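Local coordinates for replication initiation and membrane attachment protein (Geobacillus stearothermophilus 10, PDB 5WTN) that probably helps to start and restart chromosomal DNA replication as a tetrameric primosome component, forming a complex with a primosomal re-initiation protein, at residues 228-231 against 232-236; 246-249 against 250-254; 269-272 against 273-277. All blocks are in the same frame, centred on the assembly; numbering follows the deposited sequence.

Interaction 1 of 3, residues 228-231 against 232-236; sequences KVKE and AIKKL
With CG anti to the backbone N (chi1 -179°) and the rest of the chain extended, Glu231 runs along the helix beside Lys235, whose CG stands anti to its own carbonyl carbon (chi1 -50°). The two side chains lie alongside each other and point the same way, an i to i+4 pair whose charged ends come near without closing tightly: Glu231 OE1 and Lys235 NZ form a long salt bridge of 3.6 Å. Two waters fill in the link, each donating to Glu231 OE1 and accepting from Lys235 NZ; the nearer one sits 2.8 Å from Lys235 NZ. Lysine suits this site because its long chain also carries NZ to a salt bridge with Asp121 of the second subunit.

On the buried side, Val229 CG1 meets Ile233 CD1 at 3.9 Å, the two branched chains crossing obliquely. Their apolar bulk suits a face packed against Ile263 and Phe211, and the small Ala232 fits where Glu122 of the second subunit comes close. Lys230 NZ makes a salt bridge with Asp203, a negative charge that probably eases the closeness of the Lys234 ammonium.

Beneath the side chains, Ile233 N donates to Val229 O (2.7 Å), and Lys234 N to Lys230 O at an almost straight 171°. The whole is characteristic of an amphipathic alpha-helix, here helix 227-240, with an apolar face inside its helical domain and a charged face reaching another subunit.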
loop_
_atom_site.group_PDB
_atom_site.type_symbol
_atom_site.label_atom_id
_atom_site.label_comp_id
_atom_site.label_asym_id
_atom_site.label_seq_id
_atom_site.Cartn_x
_atom_site.Cartn_y
_atom_site.Cartn_z
ATOM N N LYS A 228 -17.298 28.851 -12.113
ATOM C CA LYS A 228 -17.782 27.518 -11.828
ATOM C C LYS A 228 -18.954 27.163 -12.752
ATOM O O LYS A 228 -19.091 26.015 -13.184
ATOM C CB LYS A 228 -18.122 27.379 -10.337
ATOM C CG LYS A 228 -16.976 27.842 -9.415
ATOM C CD LYS A 228 -17.042 27.190 -8.019
ATOM C CE LYS A 228 -15.865 27.612 -7.120
ATOM N NZ LYS A 228 -15.978 27.084 -5.719
ATOM N N VAL A 229 -19.771 28.161 -13.078
ATOM C CA VAL A 229 -20.918 27.968 -13.964
ATOM C C VAL A 229 -20.458 27.827 -15.409
ATOM O O VAL A 229 -20.938 26.960 -16.147
ATOM C CB VAL A 229 -21.939 29.137 -13.854
ATOM C CG1 VAL A 229 -22.796 29.233 -15.107
ATOM C CG2 VAL A 229 -22.820 28.980 -12.626
ATOM N N LYS A 230 -19.527 28.694 -15.799
ATOM C CA LYS A 230 -18.969 28.699 -17.143
ATOM C C LYS A 230 -18.302 27.354 -17.423
ATOM O O LYS A 230 -18.472 26.761 -18.491
ATOM C CB LYS A 230 -17.989 29.858 -17.279
ATOM C CG LYS A 230 -17.341 30.000 -18.647
ATOM C CD LYS A 230 -16.423 31.227 -18.707
ATOM C CE LYS A 230 -15.312 31.064 -19.745
ATOM N NZ LYS A 230 -14.341 29.982 -19.385
ATOM N N GLU A 231 -17.577 26.855 -16.432
ATOM C CA GLU A 231 -16.961 25.543 -16.518
ATOM C C GLU A 231 -18.057 24.494 -16.706
ATOM O O GLU A 231 -17.921 23.574 -17.509
ATOM C CB GLU A 231 -16.145 25.280 -15.247
ATOM C CG GLU A 231 -15.414 23.939 -15.180
ATOM C CD GLU A 231 -14.761 23.692 -13.810
ATOM O OE1 GLU A 231 -14.421 22.519 -13.507
ATOM O OE2 GLU A 231 -14.585 24.669 -13.035
ATOM N N ALA A 232 -19.164 24.656 -15.987
ATOM C CA ALA A 232 -20.245 23.679 -16.014
ATOM C C ALA A 232 -20.958 23.700 -17.355
ATOM O O ALA A 232 -21.298 22.654 -17.922
ATOM C CB ALA A 232 -21.219 23.968 -14.904
ATOM N N ILE A 233 -21.197 24.906 -17.849
ATOM C CA ILE A 233 -21.821 25.096 -19.147
ATOM C C ILE A 233 -21.029 24.373 -20.226
ATOM O O ILE A 233 -21.596 23.608 -21.002
ATOM C CB ILE A 233 -21.928 26.588 -19.475
ATOM C CG1 ILE A 233 -23.059 27.221 -18.657
ATOM C CG2 ILE A 233 -22.111 26.804 -20.971
ATOM C CD1 ILE A 233 -23.302 28.674 -18.977
ATOM N N LYS A 234 -19.719 24.611 -20.238
ATOM C CA LYS A 234 -18.792 23.967 -21.157
ATOM C C LYS A 234 -18.977 22.454 -21.178
ATOM O O LYS A 234 -19.105 21.857 -22.240
ATOM C CB LYS A 234 -17.352 24.304 -20.750
ATOM C CG LYS A 234 -16.653 25.346 -21.618
ATOM C CD LYS A 234 -15.434 25.955 -20.902
ATOM C CE LYS A 234 -14.295 24.954 -20.695
ATOM N NZ LYS A 234 -13.327 25.348 -19.600
ATOM N N LYS A 235 -19.000 21.832 -20.005
ATOM C CA LYS A 235 -19.066 20.377 -19.933
ATOM C C LYS A 235 -20.407 19.907 -20.435
ATOM O O LYS A 235 -20.500 18.882 -21.103
ATOM C CB LYS A 235 -18.843 19.877 -18.507
ATOM C CG LYS A 235 -17.622 20.451 -17.822
ATOM C CD LYS A 235 -17.137 19.517 -16.721
ATOM C CE LYS A 235 -15.896 20.055 -16.013
ATOM N NZ LYS A 235 -15.679 19.339 -14.721
ATOM N N LEU A 236 -21.449 20.663 -20.107
ATOM C CA LEU A 236 -22.797 20.284 -20.497
ATOM C C LEU A 236 -22.959 20.364 -22.018
ATOM O O LEU A 236 -23.456 19.431 -22.663
ATOM C CB LEU A 236 -23.801 21.165 -19.775
ATOM C CG LEU A 236 -23.892 20.779 -18.299
ATOM C CD1 LEU A 236 -24.754 21.766 -17.512
ATOM C CD2 LEU A 236 -24.430 19.357 -18.180
HETATM O O HOH W 1 -12.766 20.350 -14.647
HETATM O O HOH W 2 -16.134 20.641 -12.317
#

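Interaction 2 of 3, residues 246-249 against 250-254; sequences EMQK and LVLGV
Met247 lays its CG against CG2 of Val251, 3.9 Å away, one turn further along the helix. The two side chains meet at a slant, and the thioether then bends off at chi2 (112°), which leaves SD at a looser 4.3 Å from Leu250 CD1. A flexible, unbranched chain suits this buried place, since it can thread between differently shaped neighbours: Phe211 of helix 208-217 and Leu266 of helix 263-278. Val251, compact and branched at CB, sits close over the backbone, and it too reaches both of those residues.

The ladder beneath is that of an alpha-helix, and helix 244-254 is amphipathic, wedged between two other helices of its domain. Leu250 N gives an almost linear bond (174°) to Glu246 O, and Leu252 N one of 2.9 Å to Gln248 O. Val251 N donates to Met247 O in the same ladder. The bond from Gly253 N to Lys249 O is weak, with its N-H bent to 126°.

On another side of the helix, Gln248 and Leu252 run alongside each other in the same direction, and Gln248 CG touches Leu252 CD1 at 4.0 Å. Here the methylenes of glutamine offer apolar surface to the leucine, and its amide nitrogen NE2 also lies 4.0 Å from Leu252 CD1. Glu246 OE1 is hydrogen-bonded to Trp273 NE1 and forms a long salt bridge of 3.7 Å with Lys249 NZ; the neighbouring ammonium would probably help to keep this carboxylate ionised.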
loop_
_atom_site.group_PDB
_atom_site.type_symbol
_atom_site.label_atom_id
_atom_site.label_comp_id
_atom_site.label_asym_id
_atom_site.label_seq_id
_atom_site.Cartn_x
_atom_site.Cartn_y
_atom_site.Cartn_z
ATOM N N GLU A 246 -30.231 27.180 -27.098
ATOM C CA GLU A 246 -30.816 26.220 -26.177
ATOM C C GLU A 246 -30.238 26.316 -24.749
ATOM O O GLU A 246 -30.985 26.194 -23.773
ATOM C CB GLU A 246 -30.740 24.793 -26.747
ATOM C CG GLU A 246 -31.617 24.553 -27.985
ATOM C CD GLU A 246 -33.127 24.611 -27.703
ATOM O OE1 GLU A 246 -33.668 23.676 -27.059
ATOM O OE2 GLU A 246 -33.790 25.584 -28.139
ATOM N N MET A 247 -28.995 26.721 -24.517
ATOM C CA MET A 247 -28.542 26.855 -23.148
ATOM C C MET A 247 -28.903 28.099 -22.622
ATOM O O MET A 247 -28.894 28.307 -21.506
ATOM C CB MET A 247 -27.086 26.762 -22.987
ATOM C CG MET A 247 -26.733 26.513 -21.573
ATOM S SD MET A 247 -26.090 24.947 -21.535
ATOM C CE MET A 247 -25.994 24.583 -19.973
ATOM N N GLN A 248 -29.226 28.958 -23.471
ATOM C CA GLN A 248 -29.831 30.179 -22.986
ATOM C C GLN A 248 -31.143 29.845 -22.285
ATOM O O GLN A 248 -31.361 30.287 -21.158
ATOM C CB GLN A 248 -30.053 31.170 -24.123
ATOM C CG GLN A 248 -30.534 32.535 -23.666
ATOM C CD GLN A 248 -30.776 33.481 -24.829
ATOM O OE1 GLN A 248 -30.071 33.428 -25.844
ATOM N NE2 GLN A 248 -31.782 34.349 -24.694
ATOM N N LYS A 249 -31.990 29.044 -22.931
ATOM C CA LYS A 249 -33.251 28.634 -22.319
ATOM C C LYS A 249 -33.010 27.944 -20.980
ATOM O O LYS A 249 -33.531 28.384 -19.956
ATOM C CB LYS A 249 -34.085 27.736 -23.243
ATOM C CG LYS A 249 -35.103 28.484 -24.104
ATOM C CD LYS A 249 -36.233 27.550 -24.587
ATOM C CE LYS A 249 -35.677 26.236 -25.152
ATOM N NZ LYS A 249 -36.693 25.304 -25.764
ATOM N N LEU A 250 -32.203 26.885 -20.998
ATOM C CA LEU A 250 -31.897 26.121 -19.798
ATOM C C LEU A 250 -31.429 27.018 -18.661
ATOM O O LEU A 250 -31.854 26.869 -17.515
ATOM C CB LEU A 250 -30.818 25.091 -20.098
ATOM C CG LEU A 250 -31.133 24.121 -21.232
ATOM C CD1 LEU A 250 -29.992 23.119 -21.389
ATOM C CD2 LEU A 250 -32.458 23.413 -20.974
ATOM N N VAL A 251 -30.558 27.962 -18.975
ATOM C CA VAL A 251 -30.051 28.844 -17.941
ATOM C C VAL A 251 -31.215 29.678 -17.422
ATOM O O VAL A 251 -31.461 29.727 -16.221
ATOM C CB VAL A 251 -28.868 29.698 -18.450
ATOM C CG1 VAL A 251 -28.573 30.844 -17.503
ATOM C CG2 VAL A 251 -27.648 28.820 -18.607
ATOM N N LEU A 252 -31.961 30.274 -18.341
ATOM C CA LEU A 252 -33.111 31.092 -17.991
ATOM C C LEU A 252 -34.211 30.327 -17.226
ATOM O O LEU A 252 -35.023 30.931 -16.548
ATOM C CB LEU A 252 -33.690 31.746 -19.247
ATOM C CG LEU A 252 -32.855 32.869 -19.876
ATOM C CD1 LEU A 252 -33.480 33.385 -21.162
ATOM C CD2 LEU A 252 -32.670 34.008 -18.898
ATOM N N GLY A 253 -34.237 29.006 -17.319
ATOM C CA GLY A 253 -35.258 28.262 -16.625
ATOM C C GLY A 253 -34.887 28.005 -15.183
ATOM O O GLY A 253 -35.760 27.857 -14.329
ATOM N N VAL A 254 -33.593 27.894 -14.918
ATOM C CA VAL A 254 -33.102 27.603 -13.573
ATOM C C VAL A 254 -32.550 28.801 -12.777
ATOM O O VAL A 254 -32.045 28.638 -11.664
ATOM C CB VAL A 254 -32.099 26.467 -13.628
ATOM C CG1 VAL A 254 -32.685 25.338 -14.448
ATOM C CG2 VAL A 254 -30.805 26.943 -14.269
#

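Interaction 3 of 3, residues 269-272 against 273-277; sequences AARE and WYELE
Arg271 and Glu275 lie alongside each other one helical turn apart, yet they meet through a methylene: Arg271 CG is 3.8 Å from Glu275 OE2. The arginine has CG anti to its backbone N (chi1 171°) and bends at chi3, so that NE stays 5.5 Å from Glu275 OE2 and the guanidinium and carboxylate planes are turned 38° apart. Glu275, extended beyond CG, lies over the preceding turn, its CG 3.3 Å from Arg271 O, whose bond from Glu275 N is weak.

Firmer backbone bonds hold the turns before and after it. Trp273 N donates to Ala269 O at 2.9 Å, Tyr274 N to Ala270 O, and Leu276 N to Glu272 O. Glu277 OE2 lies 3.7 Å above the plane of the Trp273 ring, displaced from its centre.

Further out, Ala270 is small enough to let helix 227-240 approach, where it meets Tyr240. Tyr274 meets the rings of Tyr240 and His278, while Trp273 packs on Ile242 and Pro243. Across Arg271 and Glu275, therefore, opposite charges can attract only at a distance, probably adding modest electrostatic stability to an exposed face of helix 263-278.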
loop_
_atom_site.group_PDB
_atom_site.type_symbol
_atom_site.label_atom_id
_atom_site.label_comp_id
_atom_site.label_asym_id
_atom_site.label_seq_id
_atom_site.Cartn_x
_atom_site.Cartn_y
_atom_site.Cartn_z
ATOM N N ALA A 269 -31.686 20.069 -16.075
ATOM C CA ALA A 269 -32.311 20.632 -17.261
ATOM C C ALA A 269 -31.626 20.117 -18.518
ATOM O O ALA A 269 -32.288 19.731 -19.485
ATOM C CB ALA A 269 -32.232 22.136 -17.216
ATOM N N ALA A 270 -30.295 20.122 -18.487
ATOM C CA ALA A 270 -29.474 19.609 -19.573
ATOM C C ALA A 270 -29.737 18.122 -19.815
ATOM O O ALA A 270 -29.985 17.711 -20.954
ATOM C CB ALA A 270 -28.008 19.855 -19.276
ATOM N N ARG A 271 -29.679 17.323 -18.750
ATOM C CA ARG A 271 -29.946 15.885 -18.840
ATOM C C ARG A 271 -31.336 15.621 -19.423
ATOM O O ARG A 271 -31.517 14.688 -20.199
ATOM C CB ARG A 271 -29.768 15.200 -17.467
ATOM C CG ARG A 271 -30.231 13.725 -17.384
ATOM C CD ARG A 271 -29.722 12.974 -16.119
ATOM N NE ARG A 271 -29.668 13.802 -14.904
ATOM C CZ ARG A 271 -28.541 14.237 -14.327
ATOM N NH1 ARG A 271 -27.352 13.921 -14.840
ATOM N NH2 ARG A 271 -28.596 14.989 -13.228
ATOM N N GLU A 272 -32.305 16.463 -19.070
ATOM C CA GLU A 272 -33.664 16.344 -19.583
ATOM C C GLU A 272 -33.717 16.681 -21.077
ATOM O O GLU A 272 -34.257 15.920 -21.884
ATOM C CB GLU A 272 -34.608 17.272 -18.805
ATOM C CG GLU A 272 -34.922 16.841 -17.362
ATOM C CD GLU A 272 -35.708 17.902 -16.571
ATOM O OE1 GLU A 272 -36.276 18.837 -17.187
ATOM O OE2 GLU A 272 -35.752 17.804 -15.323
ATOM N N TRP A 273 -33.167 17.835 -21.433
ATOM C CA TRP A 273 -33.101 18.281 -22.823
ATOM C C TRP A 273 -32.563 17.179 -23.732
ATOM O O TRP A 273 -33.074 16.966 -24.828
ATOM C CB TRP A 273 -32.211 19.522 -22.904
ATOM C CG TRP A 273 -32.091 20.162 -24.259
ATOM C CD1 TRP A 273 -32.785 21.245 -24.716
ATOM C CD2 TRP A 273 -31.193 19.787 -25.321
ATOM N NE1 TRP A 273 -32.389 21.558 -25.999
ATOM C CE2 TRP A 273 -31.415 20.679 -26.391
ATOM C CE3 TRP A 273 -30.231 18.782 -25.472
ATOM C CZ2 TRP A 273 -30.707 20.595 -27.596
ATOM C CZ3 TRP A 273 -29.530 18.699 -26.668
ATOM C CH2 TRP A 273 -29.770 19.600 -27.713
ATOM N N TYR A 274 -31.550 16.458 -23.263
ATOM C CA TYR A 274 -30.933 15.428 -24.085
ATOM C C TYR A 274 -31.886 14.263 -24.317
ATOM O O TYR A 274 -31.954 13.739 -25.426
ATOM C CB TYR A 274 -29.631 14.952 -23.452
ATOM C CG TYR A 274 -28.736 14.129 -24.356
ATOM C CD1 TYR A 274 -28.708 12.739 -24.261
ATOM C CD2 TYR A 274 -27.895 14.741 -25.286
ATOM C CE1 TYR A 274 -27.874 11.981 -25.070
ATOM C CE2 TYR A 274 -27.056 13.991 -26.095
ATOM C CZ TYR A 274 -27.052 12.613 -25.982
ATOM O OH TYR A 274 -26.223 11.865 -26.783
ATOM N N GLU A 275 -32.627 13.876 -23.280
ATOM C CA GLU A 275 -33.629 12.822 -23.405
ATOM C C GLU A 275 -34.674 13.136 -24.479
ATOM O O GLU A 275 -35.131 12.234 -25.176
ATOM C CB GLU A 275 -34.314 12.561 -22.065
ATOM C CG GLU A 275 -33.383 12.102 -20.955
ATOM C CD GLU A 275 -34.061 12.117 -19.590
ATOM O OE1 GLU A 275 -35.309 12.264 -19.549
ATOM O OE2 GLU A 275 -33.343 11.986 -18.564
ATOM N N LEU A 276 -35.056 14.403 -24.621
ATOM C CA LEU A 276 -36.011 14.770 -25.673
ATOM C C LEU A 276 -35.380 14.708 -27.059
ATOM O O LEU A 276 -35.946 14.131 -27.987
ATOM C CB LEU A 276 -36.613 16.160 -25.440
ATOM C CG LEU A 276 -37.472 16.325 -24.185
ATOM C CD1 LEU A 276 -38.322 17.593 -24.268
ATOM C CD2 LEU A 276 -38.334 15.090 -23.939
ATOM N N GLU A 277 -34.198 15.298 -27.181
ATOM C CA GLU A 277 -33.513 15.406 -28.458
ATOM C C GLU A 277 -33.190 14.052 -29.092
ATOM O O GLU A 277 -33.514 13.811 -30.253
ATOM C CB GLU A 277 -32.221 16.202 -28.284
ATOM C CG GLU A 277 -31.523 16.544 -29.590
ATOM C CD GLU A 277 -32.008 17.861 -30.172
ATOM O OE1 GLU A 277 -31.372 18.378 -31.125
ATOM O OE2 GLU A 277 -33.029 18.384 -29.663
#

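The three contacts come in series along the chain, on helices 227-240, 244-254 and 263-278 of the helical region that precedes the last strand. The centres of interactions 1 and 2 lie about 13 Å apart. Those of interactions 1 and 3 are about 16 Å apart, and those of interactions 2 and 3 about 12 Å; every pair touches. Interaction 1 reaches interaction 2 where Leu236 CD1 meets Met247 CE at 3.9 Å, and interaction 3 where Leu236 CD2 packs on Ala270 CB at 3.8 Å. Interactions 2 and 3 pack Leu250 on Ala269. The three helices, with helix 208-217, thus share one apolar interior, while interaction 1 alone contacts another subunit, tying this bundle to the tetramer.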